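Local coordinates for protein quinone oxidoreductase (Thermus thermophilus, PDB 1IYZ) that binds NADPH and probably uses it to reduce quinones, at residues L130-A135 / L194-K199; G36-D41 / G60-G65; V143-A148 / R267-V272. One frame throughout, in Å; residues are numbered along the deposited sequence.

Contact 1 of 3, residues L130-A135 / L194-K199. With NDP (NADPH dihydro-nicotinamide-adenine-dinucleotide phosphate), chain B.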
loop_
_atom_site.group_PDB
_atom_site.type_symbol
_atom_site.label_atom_id
_atom_site.label_comp_id
_atom_site.label_asym_id
_atom_site.label_seq_id
_atom_site.Cartn_x
_atom_site.Cartn_y
_atom_site.Cartn_z
ATOM N N LEU A 130 17.511 4.992 -2.341
ATOM C CA LEU A 130 16.660 5.662 -1.370
ATOM C C LEU A 130 15.645 6.529 -2.121
ATOM O O LEU A 130 16.033 7.469 -2.816
ATOM C CB LEU A 130 17.506 6.562 -0.460
ATOM C CG LEU A 130 16.907 7.253 0.779
ATOM C CD1 LEU A 130 17.636 8.570 0.972
ATOM C CD2 LEU A 130 15.429 7.530 0.641
ATOM N N VAL A 131 14.360 6.207 -1.983
ATOM C CA VAL A 131 13.307 6.991 -2.622
ATOM C C VAL A 131 12.595 7.819 -1.553
ATOM O O VAL A 131 11.955 7.263 -0.653
ATOM C CB VAL A 131 12.264 6.089 -3.323
ATOM C CG1 VAL A 131 11.028 6.915 -3.714
ATOM C CG2 VAL A 131 12.878 5.445 -4.556
ATOM N N GLN A 132 12.717 9.144 -1.639
ATOM C CA GLN A 132 12.071 10.027 -0.666
ATOM C C GLN A 132 10.644 10.305 -1.125
ATOM O O GLN A 132 10.293 9.993 -2.272
ATOM C CB GLN A 132 12.825 11.346 -0.548
ATOM C CG GLN A 132 14.306 11.217 -0.248
ATOM C CD GLN A 132 14.975 12.577 -0.209
ATOM O OE1 GLN A 132 14.741 13.416 -1.082
ATOM N NE2 GLN A 132 15.805 12.806 0.800
ATOM N N ALA A 133 9.829 10.891 -0.244
ATOM C CA ALA A 133 8.430 11.178 -0.573
ATOM C C ALA A 133 7.855 9.943 -1.262
ATOM O O ALA A 133 7.073 10.046 -2.206
ATOM C CB ALA A 133 8.347 12.380 -1.492
ATOM N N ALA A 134 8.254 8.778 -0.760
ATOM C CA ALA A 134 7.876 7.480 -1.309
ATOM C C ALA A 134 6.401 7.095 -1.352
ATOM O O ALA A 134 6.056 6.038 -1.871
ATOM C CB ALA A 134 8.661 6.398 -0.593
ATOM N N ALA A 135 5.529 7.931 -0.812
ATOM C CA ALA A 135 4.108 7.620 -0.818
ATOM C C ALA A 135 3.329 8.553 -1.752
ATOM O O ALA A 135 2.096 8.562 -1.745
ATOM C CB ALA A 135 3.563 7.708 0.597
ATOM N N LEU A 194 17.259 9.518 -4.812
ATOM C CA LEU A 194 16.402 10.374 -5.619
ATOM C C LEU A 194 15.973 11.514 -4.698
ATOM O O LEU A 194 15.115 11.347 -3.836
ATOM C CB LEU A 194 15.203 9.575 -6.133
ATOM C CG LEU A 194 15.637 8.312 -6.885
ATOM C CD1 LEU A 194 14.422 7.563 -7.433
ATOM C CD2 LEU A 194 16.582 8.706 -8.013
ATOM N N GLU A 195 16.602 12.670 -4.879
ATOM C CA GLU A 195 16.342 13.852 -4.055
ATOM C C GLU A 195 15.199 14.720 -4.530
ATOM O O GLU A 195 15.314 15.394 -5.552
ATOM C CB GLU A 195 17.597 14.716 -3.986
ATOM C CG GLU A 195 18.372 14.594 -2.702
ATOM C CD GLU A 195 17.662 15.247 -1.544
ATOM O OE1 GLU A 195 17.193 16.390 -1.718
ATOM O OE2 GLU A 195 17.583 14.628 -0.459
ATOM N N VAL A 196 14.100 14.721 -3.783
ATOM C CA VAL A 196 12.960 15.544 -4.156
ATOM C C VAL A 196 12.748 16.614 -3.094
ATOM O O VAL A 196 11.963 17.542 -3.282
ATOM C CB VAL A 196 11.673 14.700 -4.309
ATOM C CG1 VAL A 196 11.879 13.621 -5.357
ATOM C CG2 VAL A 196 11.301 14.079 -2.987
ATOM N N ARG A 197 13.471 16.483 -1.983
ATOM C CA ARG A 197 13.369 17.429 -0.876
ATOM C C ARG A 197 14.218 18.663 -1.144
ATOM O O ARG A 197 13.705 19.784 -1.212
ATOM C CB ARG A 197 13.825 16.764 0.419
ATOM C CG ARG A 197 13.080 15.476 0.732
ATOM C CD ARG A 197 12.494 15.514 2.128
ATOM N NE ARG A 197 13.497 15.260 3.153
ATOM C CZ ARG A 197 13.433 15.739 4.388
ATOM N NH1 ARG A 197 12.412 16.508 4.750
ATOM N NH2 ARG A 197 14.387 15.444 5.259
ATOM N N GLY A 198 15.524 18.451 -1.280
ATOM C CA GLY A 198 16.435 19.545 -1.570
ATOM C C GLY A 198 17.031 20.272 -0.382
ATOM O O GLY A 198 18.138 20.801 -0.474
ATOM N N LYS A 199 16.313 20.294 0.735
ATOM C CA LYS A 199 16.787 20.994 1.924
ATOM C C LYS A 199 17.976 20.325 2.614
ATOM O O LYS A 199 18.863 21.012 3.127
ATOM C CB LYS A 199 15.632 21.167 2.920
HETATM P PA NDP B . 3.926 13.643 -4.950
HETATM O O1A NDP B . 2.754 13.173 -4.995
HETATM O O2A NDP B . 5.266 12.957 -4.583
HETATM O O5B NDP B . 3.999 14.938 -3.739
HETATM C C5B NDP B . 5.132 15.558 -3.189
HETATM C C4B NDP B . 5.510 14.838 -1.930
HETATM O O4B NDP B . 6.792 15.385 -1.652
HETATM C C3B NDP B . 4.670 15.119 -0.676
HETATM O O3B NDP B . 3.513 14.242 -0.659
HETATM C C2B NDP B . 5.700 15.012 0.439
HETATM O O2B NDP B . 5.688 13.676 0.924
HETATM C C1B NDP B . 7.077 15.394 -0.260
HETATM N N9A NDP B . 7.475 16.660 0.374
HETATM C C8A NDP B . 8.528 16.882 1.162
HETATM N N7A NDP B . 8.522 18.154 1.579
HETATM C C5A NDP B . 7.451 18.681 1.028
HETATM C C6A NDP B . 7.020 19.988 1.210
HETATM N N6A NDP B . 7.666 20.865 1.970
HETATM N N1A NDP B . 5.894 20.318 0.576
HETATM C C2A NDP B . 5.198 19.443 -0.203
HETATM N N3A NDP B . 5.620 18.186 -0.365
HETATM C C4A NDP B . 6.762 17.785 0.265
HETATM O O3 NDP B . 4.612 14.566 -6.014
HETATM P PN NDP B . 4.326 15.286 -7.391
HETATM O O1N NDP B . 4.694 14.580 -8.602
HETATM O O2N NDP B . 4.148 16.773 -7.264
HETATM O O5D NDP B . 5.917 15.639 -7.196
HETATM C C5D NDP B . 6.526 16.402 -6.085
HETATM C C4D NDP B . 8.072 16.512 -6.304
HETATM O O4D NDP B . 8.465 15.782 -7.485
HETATM C C3D NDP B . 8.464 17.964 -6.576
HETATM O O3D NDP B . 9.657 18.259 -5.855
HETATM C C2D NDP B . 8.591 18.013 -8.078
HETATM O O2D NDP B . 9.288 19.167 -8.520
HETATM C C1D NDP B . 9.329 16.639 -8.264
HETATM N N1N NDP B . 9.357 16.254 -9.712
HETATM C C2N NDP B . 10.454 16.784 -10.436
HETATM C C3N NDP B . 10.547 16.449 -11.847
HETATM C C7N NDP B . 11.687 16.970 -12.651
HETATM O O7N NDP B . 11.646 17.144 -13.894
HETATM N N7N NDP B . 12.864 17.271 -12.039
HETATM C C4N NDP B . 9.548 15.628 -12.405
HETATM C C5N NDP B . 8.493 15.126 -11.681
HETATM C C6N NDP B . 8.392 15.435 -10.330
HETATM P P2B NDP B . 6.114 13.330 2.497
HETATM O O1X NDP B . 6.237 11.856 2.528
HETATM O O2X NDP B . 7.392 14.019 2.721
HETATM O O3X NDP B . 4.999 13.890 3.283
#
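With its CG anti to the carbonyl carbon (chi1 -54°) and the chain extended beyond it (chi2 178°), Gln132 sends its amide across to the turn at Val196 and Arg197. Gln132 OE1 takes up the backbone N of Val196 at 3.1 Å, nearly head-on to the amide C=O. The N of Arg197 adds a second bond to OE1, longer and weak. On the other branch Gln132 NE2 meets Glu195 OE2 at 2.8 Å, a weak, bent bond, with the amide and carboxylate planes 70° apart. Glu195 is bent at chi2; its OE2 also pairs with Ser204, and its OE1 accepts the N of Gly198 at 2.7 Å.

The strands 128-131 and 190-195 that lead into these turns are neighbours at the centre of the parallel sheet of a Rossmann fold, and the two segments leave their C-terminal ends, where the dinucleotide lies. Their pairing is seen in a nearly straight bond from Leu194 N to Leu130 O (3.1 Å), followed by Val131 and Leu194 lying side by side, CG2 to CD1 at 3.9 Å. Were Gln132 replaced by an alanine, the N of Val196 would probably be left without this acceptor, and Glu195 OE2 without this weak partner. Nearer the cofactor, Ala133 CB packs on Val196 CG2 at 3.7 Å and lies 3.4 Å from NADPH O4B, against the adenosine ribose. Arg197, whose side chain crosses that of Gln132 at about a right angle and has NE2 at the edge of its guanidinium, forms a salt bridge with Glu221 and a cation-pi contact with Tyr177, both cofactor-binding residues.

Contact 2 of 3, residues G36-D41 / G60-G65. With NDP (NADPH dihydro-nicotinamide-adenine-dinucleotide phosphate), chain B.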
loop_
_atom_site.group_PDB
_atom_site.type_symbol
_atom_site.label_atom_id
_atom_site.label_comp_id
_atom_site.label_asym_id
_atom_site.label_seq_id
_atom_site.Cartn_x
_atom_site.Cartn_y
_atom_site.Cartn_z
ATOM N N GLY A 36 -3.774 14.667 -14.776
ATOM C CA GLY A 36 -3.025 14.391 -13.568
ATOM C C GLY A 36 -2.310 15.667 -13.181
ATOM O O GLY A 36 -1.726 16.320 -14.043
ATOM N N LEU A 37 -2.364 16.049 -11.909
ATOM C CA LEU A 37 -1.683 17.264 -11.478
ATOM C C LEU A 37 -0.275 16.955 -10.976
ATOM O O LEU A 37 -0.026 15.905 -10.391
ATOM C CB LEU A 37 -2.482 17.979 -10.385
ATOM C CG LEU A 37 -3.892 18.448 -10.751
ATOM C CD1 LEU A 37 -4.419 19.327 -9.632
ATOM C CD2 LEU A 37 -3.875 19.232 -12.059
ATOM N N ASN A 38 0.640 17.886 -11.215
ATOM C CA ASN A 38 2.032 17.733 -10.820
ATOM C C ASN A 38 2.468 18.914 -9.985
ATOM O O ASN A 38 1.835 19.967 -10.014
ATOM C CB ASN A 38 2.912 17.664 -12.068
ATOM C CG ASN A 38 2.585 16.473 -12.946
ATOM O OD1 ASN A 38 2.866 15.323 -12.583
ATOM N ND2 ASN A 38 1.985 16.738 -14.104
ATOM N N PHE A 39 3.561 18.751 -9.252
ATOM C CA PHE A 39 4.072 19.835 -8.426
ATOM C C PHE A 39 4.528 20.950 -9.348
ATOM O O PHE A 39 4.508 22.121 -8.989
ATOM C CB PHE A 39 5.240 19.353 -7.582
ATOM C CG PHE A 39 5.446 20.147 -6.338
ATOM C CD1 PHE A 39 6.357 21.199 -6.309
ATOM C CD2 PHE A 39 4.693 19.873 -5.200
ATOM C CE1 PHE A 39 6.516 21.971 -5.163
ATOM C CE2 PHE A 39 4.842 20.636 -4.050
ATOM C CZ PHE A 39 5.756 21.691 -4.030
ATOM N N ALA A 40 4.929 20.570 -10.552
ATOM C CA ALA A 40 5.379 21.533 -11.546
ATOM C C ALA A 40 4.257 22.511 -11.889
ATOM O O ALA A 40 4.515 23.685 -12.143
ATOM C CB ALA A 40 5.849 20.802 -12.813
ATOM N N ASP A 41 3.016 22.020 -11.899
ATOM C CA ASP A 41 1.857 22.853 -12.214
ATOM C C ASP A 41 1.730 23.931 -11.149
ATOM O O ASP A 41 1.408 25.090 -11.434
ATOM C CB ASP A 41 0.575 22.000 -12.259
ATOM C CG ASP A 41 0.561 21.007 -13.434
ATOM O OD1 ASP A 41 0.749 21.447 -14.602
ATOM O OD2 ASP A 41 0.355 19.793 -13.186
ATOM N N GLY A 60 -2.338 22.306 -16.467
ATOM C CA GLY A 60 -2.534 20.922 -16.865
ATOM C C GLY A 60 -1.618 20.534 -18.007
ATOM O O GLY A 60 -1.728 21.064 -19.116
ATOM N N MET A 61 -0.714 19.598 -17.736
ATOM C CA MET A 61 0.251 19.149 -18.734
ATOM C C MET A 61 0.160 17.652 -18.993
ATOM O O MET A 61 0.714 17.155 -19.969
ATOM C CB MET A 61 1.662 19.490 -18.265
ATOM C CG MET A 61 1.832 20.937 -17.865
ATOM S SD MET A 61 3.441 21.267 -17.114
ATOM C CE MET A 61 3.355 20.207 -15.636
ATOM N N GLU A 62 -0.550 16.949 -18.118
ATOM C CA GLU A 62 -0.708 15.503 -18.214
ATOM C C GLU A 62 -2.182 15.134 -18.470
ATOM O O GLU A 62 -2.993 15.062 -17.541
ATOM C CB GLU A 62 -0.183 14.886 -16.910
ATOM C CG GLU A 62 -0.090 13.366 -16.850
ATOM C CD GLU A 62 0.835 12.899 -15.722
ATOM O OE1 GLU A 62 0.927 13.610 -14.691
ATOM O OE2 GLU A 62 1.466 11.823 -15.859
ATOM N N VAL A 63 -2.524 14.911 -19.737
ATOM C CA VAL A 63 -3.897 14.571 -20.101
ATOM C C VAL A 63 -4.122 13.152 -20.569
ATOM O O VAL A 63 -3.206 12.463 -20.996
ATOM C CB VAL A 63 -4.465 15.488 -21.221
ATOM C CG1 VAL A 63 -4.831 16.837 -20.660
ATOM C CG2 VAL A 63 -3.452 15.635 -22.333
ATOM N N VAL A 64 -5.382 12.747 -20.482
ATOM C CA VAL A 64 -5.851 11.440 -20.898
ATOM C C VAL A 64 -7.219 11.703 -21.529
ATOM O O VAL A 64 -8.112 12.278 -20.898
ATOM C CB VAL A 64 -6.008 10.493 -19.694
ATOM C CG1 VAL A 64 -6.567 9.169 -20.152
ATOM C CG2 VAL A 64 -4.669 10.296 -19.009
ATOM N N GLY A 65 -7.375 11.302 -22.784
ATOM C CA GLY A 65 -8.635 11.529 -23.460
ATOM C C GLY A 65 -8.850 10.618 -24.644
ATOM O O GLY A 65 -8.037 9.737 -24.916
HETATM P PA NDP B . 3.926 13.643 -4.950
HETATM O O1A NDP B . 2.754 13.173 -4.995
HETATM O O2A NDP B . 5.266 12.957 -4.583
HETATM O O5B NDP B . 3.999 14.938 -3.739
HETATM C C5B NDP B . 5.132 15.558 -3.189
HETATM C C4B NDP B . 5.510 14.838 -1.930
HETATM O O4B NDP B . 6.792 15.385 -1.652
HETATM C C3B NDP B . 4.670 15.119 -0.676
HETATM O O3B NDP B . 3.513 14.242 -0.659
HETATM C C2B NDP B . 5.700 15.012 0.439
HETATM O O2B NDP B . 5.688 13.676 0.924
HETATM C C1B NDP B . 7.077 15.394 -0.260
HETATM N N9A NDP B . 7.475 16.660 0.374
HETATM C C8A NDP B . 8.528 16.882 1.162
HETATM N N7A NDP B . 8.522 18.154 1.579
HETATM C C5A NDP B . 7.451 18.681 1.028
HETATM C C6A NDP B . 7.020 19.988 1.210
HETATM N N6A NDP B . 7.666 20.865 1.970
HETATM N N1A NDP B . 5.894 20.318 0.576
HETATM C C2A NDP B . 5.198 19.443 -0.203
HETATM N N3A NDP B . 5.620 18.186 -0.365
HETATM C C4A NDP B . 6.762 17.785 0.265
HETATM O O3 NDP B . 4.612 14.566 -6.014
HETATM P PN NDP B . 4.326 15.286 -7.391
HETATM O O1N NDP B . 4.694 14.580 -8.602
HETATM O O2N NDP B . 4.148 16.773 -7.264
HETATM O O5D NDP B . 5.917 15.639 -7.196
HETATM C C5D NDP B . 6.526 16.402 -6.085
HETATM C C4D NDP B . 8.072 16.512 -6.304
HETATM O O4D NDP B . 8.465 15.782 -7.485
HETATM C C3D NDP B . 8.464 17.964 -6.576
HETATM O O3D NDP B . 9.657 18.259 -5.855
HETATM C C2D NDP B . 8.591 18.013 -8.078
HETATM O O2D NDP B . 9.288 19.167 -8.520
HETATM C C1D NDP B . 9.329 16.639 -8.264
HETATM N N1N NDP B . 9.357 16.254 -9.712
HETATM C C2N NDP B . 10.454 16.784 -10.436
HETATM C C3N NDP B . 10.547 16.449 -11.847
HETATM C C7N NDP B . 11.687 16.970 -12.651
HETATM O O7N NDP B . 11.646 17.144 -13.894
HETATM N N7N NDP B . 12.864 17.271 -12.039
HETATM C C4N NDP B . 9.548 15.628 -12.405
HETATM C C5N NDP B . 8.493 15.126 -11.681
HETATM C C6N NDP B . 8.392 15.435 -10.330
HETATM P P2B NDP B . 6.114 13.330 2.497
HETATM O O1X NDP B . 6.237 11.856 2.528
HETATM O O2X NDP B . 7.392 14.019 2.721
HETATM O O3X NDP B . 4.999 13.890 3.283
HETATM O O HOH W 1 -0.485 18.371 -15.291
#
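Gly36 N donates to Glu62 O at 2.9 Å, where strand 27-36 runs antiparallel to strand 62-67. This pairing belongs to the GroES-like domain of the alcohol dehydrogenase superfamily, and just beyond it the chain turns into helix 39-46, whose first residue, Phe39, binds NADPH.

Glu62 has its CG anti to the backbone N (chi1 -173°) and stays extended, which carries OE1 to the amide of Asn38. The amide and carboxylate planes differ by 26°, and the bond from Asn38 ND2 to Glu62 OE1 is weak at 3.4 Å. Lys297 is the stronger partner of both groups, salt-bridged to Glu62 OE1 and hydrogen-bonded to Asn38 OD1, so it probably offsets the charge of the buried carboxylate.

Asn38 occupies the N-cap position but does not cap with its side chain; instead its backbone N is held by Asp41 OD2 at 2.8 Å. Met61, bent at chi3, brings its methyl over the same helix start, CE lying 3.8 Å from Ala40 CB.

One water ties the segments together: it donates to Gly36 O and to Asp41 OD2, and its oxygen accepts from Met61 N at 2.7 Å.

Contact 3 of 3, residues V143-A148 / R267-V272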
loop_
_atom_site.group_PDB
_atom_site.type_symbol
_atom_site.label_atom_id
_atom_site.label_comp_id
_atom_site.label_asym_id
_atom_site.label_seq_id
_atom_site.Cartn_x
_atom_site.Cartn_y
_atom_site.Cartn_z
ATOM N N VAL A 143 9.355 3.571 -6.735
ATOM C CA VAL A 143 9.508 2.311 -6.014
ATOM C C VAL A 143 9.280 1.120 -6.939
ATOM O O VAL A 143 10.066 0.170 -6.944
ATOM C CB VAL A 143 8.531 2.206 -4.827
ATOM C CG1 VAL A 143 8.688 0.850 -4.136
ATOM C CG2 VAL A 143 8.791 3.338 -3.844
ATOM N N GLN A 144 8.209 1.178 -7.725
ATOM C CA GLN A 144 7.887 0.093 -8.642
ATOM C C GLN A 144 8.940 -0.050 -9.742
ATOM O O GLN A 144 9.475 -1.143 -9.957
ATOM C CB GLN A 144 6.505 0.321 -9.251
ATOM C CG GLN A 144 5.416 0.497 -8.208
ATOM C CD GLN A 144 4.047 0.755 -8.817
ATOM O OE1 GLN A 144 3.486 -0.104 -9.504
ATOM N NE2 GLN A 144 3.504 1.949 -8.574
ATOM N N VAL A 145 9.241 1.053 -10.428
ATOM C CA VAL A 145 10.237 1.050 -11.498
ATOM C C VAL A 145 11.603 0.566 -10.988
ATOM O O VAL A 145 12.330 -0.125 -11.692
ATOM C CB VAL A 145 10.395 2.464 -12.108
ATOM C CG1 VAL A 145 11.427 2.445 -13.232
ATOM C CG2 VAL A 145 9.056 2.948 -12.623
ATOM N N ALA A 146 11.952 0.934 -9.762
ATOM C CA ALA A 146 13.221 0.511 -9.203
ATOM C C ALA A 146 13.200 -1.000 -9.023
ATOM O O ALA A 146 14.181 -1.682 -9.301
ATOM C CB ALA A 146 13.462 1.199 -7.863
ATOM N N ARG A 147 12.072 -1.513 -8.550
ATOM C CA ARG A 147 11.921 -2.946 -8.332
ATOM C C ARG A 147 11.920 -3.643 -9.686
ATOM O O ARG A 147 12.450 -4.744 -9.821
ATOM C CB ARG A 147 10.615 -3.244 -7.561
ATOM N N ALA A 148 11.336 -2.993 -10.690
ATOM C CA ALA A 148 11.287 -3.559 -12.031
ATOM C C ALA A 148 12.700 -3.660 -12.625
ATOM O O ALA A 148 12.960 -4.482 -13.503
ATOM C CB ALA A 148 10.406 -2.710 -12.916
ATOM N N ARG A 267 0.638 -4.037 -15.456
ATOM C CA ARG A 267 1.061 -5.341 -14.969
ATOM C C ARG A 267 1.979 -5.130 -13.769
ATOM O O ARG A 267 1.503 -4.995 -12.648
ATOM C CB ARG A 267 1.777 -6.122 -16.079
ATOM C CG ARG A 267 0.879 -6.478 -17.265
ATOM C CD ARG A 267 1.649 -7.198 -18.373
ATOM N NE ARG A 267 2.150 -8.520 -17.979
ATOM C CZ ARG A 267 1.386 -9.594 -17.782
ATOM N NH1 ARG A 267 0.070 -9.527 -17.937
ATOM N NH2 ARG A 267 1.940 -10.746 -17.433
ATOM N N GLU A 268 3.287 -5.087 -13.994
ATOM C CA GLU A 268 4.213 -4.882 -12.882
ATOM C C GLU A 268 4.253 -3.416 -12.434
ATOM O O GLU A 268 4.631 -3.118 -11.299
ATOM C CB GLU A 268 5.622 -5.366 -13.249
ATOM C CG GLU A 268 5.924 -5.374 -14.740
ATOM C CD GLU A 268 5.453 -6.650 -15.438
ATOM O OE1 GLU A 268 5.407 -6.670 -16.692
ATOM O OE2 GLU A 268 5.143 -7.634 -14.728
ATOM N N LEU A 269 3.858 -2.509 -13.323
ATOM C CA LEU A 269 3.836 -1.084 -13.007
ATOM C C LEU A 269 2.391 -0.597 -12.987
ATOM O O LEU A 269 1.730 -0.526 -14.028
ATOM C CB LEU A 269 4.630 -0.293 -14.046
ATOM C CG LEU A 269 6.054 -0.775 -14.317
ATOM C CD1 LEU A 269 6.637 0.077 -15.415
ATOM C CD2 LEU A 269 6.913 -0.708 -13.050
ATOM N N ARG A 270 1.907 -0.268 -11.795
ATOM C CA ARG A 270 0.539 0.204 -11.617
ATOM C C ARG A 270 0.554 1.556 -10.914
ATOM O O ARG A 270 0.932 1.661 -9.749
ATOM C CB ARG A 270 -0.256 -0.791 -10.767
ATOM C CG ARG A 270 -0.269 -2.229 -11.271
ATOM C CD ARG A 270 -1.101 -2.366 -12.529
ATOM N NE ARG A 270 -2.508 -1.991 -12.344
ATOM C CZ ARG A 270 -3.324 -2.525 -11.433
ATOM N NH1 ARG A 270 -2.877 -3.470 -10.602
ATOM N NH2 ARG A 270 -4.592 -2.121 -11.361
ATOM N N PRO A 271 0.139 2.615 -11.612
ATOM C CA PRO A 271 0.137 3.936 -10.970
ATOM C C PRO A 271 -0.834 4.007 -9.780
ATOM O O PRO A 271 -1.966 3.516 -9.853
ATOM C CB PRO A 271 -0.269 4.872 -12.110
ATOM C CG PRO A 271 0.209 4.135 -13.340
ATOM C CD PRO A 271 -0.197 2.718 -13.039
ATOM N N VAL A 272 -0.380 4.615 -8.688
ATOM C CA VAL A 272 -1.195 4.770 -7.485
ATOM C C VAL A 272 -2.080 6.013 -7.609
ATOM O O VAL A 272 -1.601 7.137 -7.559
ATOM C CB VAL A 272 -0.316 4.928 -6.228
ATOM C CG1 VAL A 272 -1.190 4.983 -4.990
ATOM C CG2 VAL A 272 0.683 3.795 -6.138
#
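Two hydrogen bonds join the side-chain amide of Gln144, on helix 137-148, to the backbone of Arg270 in the loop that leads to strand 273-278. Arg270 N reaches Gln144 OE1 at 2.8 Å with an N-H...O angle of 167°. In return Gln144 NE2 donates to Arg270 O, again at 2.8 Å. This second bond lies almost within the plane of the Gln144 amide, but it meets the carbonyl of Arg270 from above, 47° out of that group's plane. The glutamine gets there because CG stands anti to the carbonyl carbon (chi1 -55°) and the chain then runs straight out from the helix. NE2 also donates to Thr140 O one turn back, which fixes the rotation of the amide.

Apolar packing centres on Leu269. Leu269 CD2 rests against the helix, 4.0 Å from Ala148 CB and 4.3 Å from Val145 CG2. Gln144 CB lies 4.0 Å from the same CD2 methyl of Leu269, and Phe111 of helix 108-120 touches Gln144, Val145 and Leu269 alike. Val272 CG2 comes within 4.2 Å of Gln144 NE2.

Charge plays its part away from the helix. The guanidinium of Arg270 leads away to a salt bridge between NE and Glu103, and the residue packs on Leu167 of the second subunit.

The N and O of Arg270, in a loop with neither helix nor strand, both find a partner in one side-chain amide; the Rossmann helix thereby holds by directed bonds the chain that returns to the GroES-like part.

Overall arrangement
Contacts 1 and 2 both touch NADPH from different parts of the fold: contact 1 meets its adenosine ribose and brings Val196 near the other ribose, while contact 2 presents Phe39 to the nicotinamide half. Their centres are about 20 Å apart and their nearest atoms about 7 Å, with no direct touch; NADPH, which both touch, spans the gap. Contact 3 lies about 17 Å from contact 1, centre to centre, and touches it through Val131 CG1 and Val143 CG2 at 4.2 Å, where strand 128-131 meets helix 137-148; their segments alternate along the chain. Its Val272 side chain remains about 9 Å from NADPH. Strand 273-278, just after contact 3, shares a mixed sheet with the strands of contact 2, about 20 Å away between contact centres.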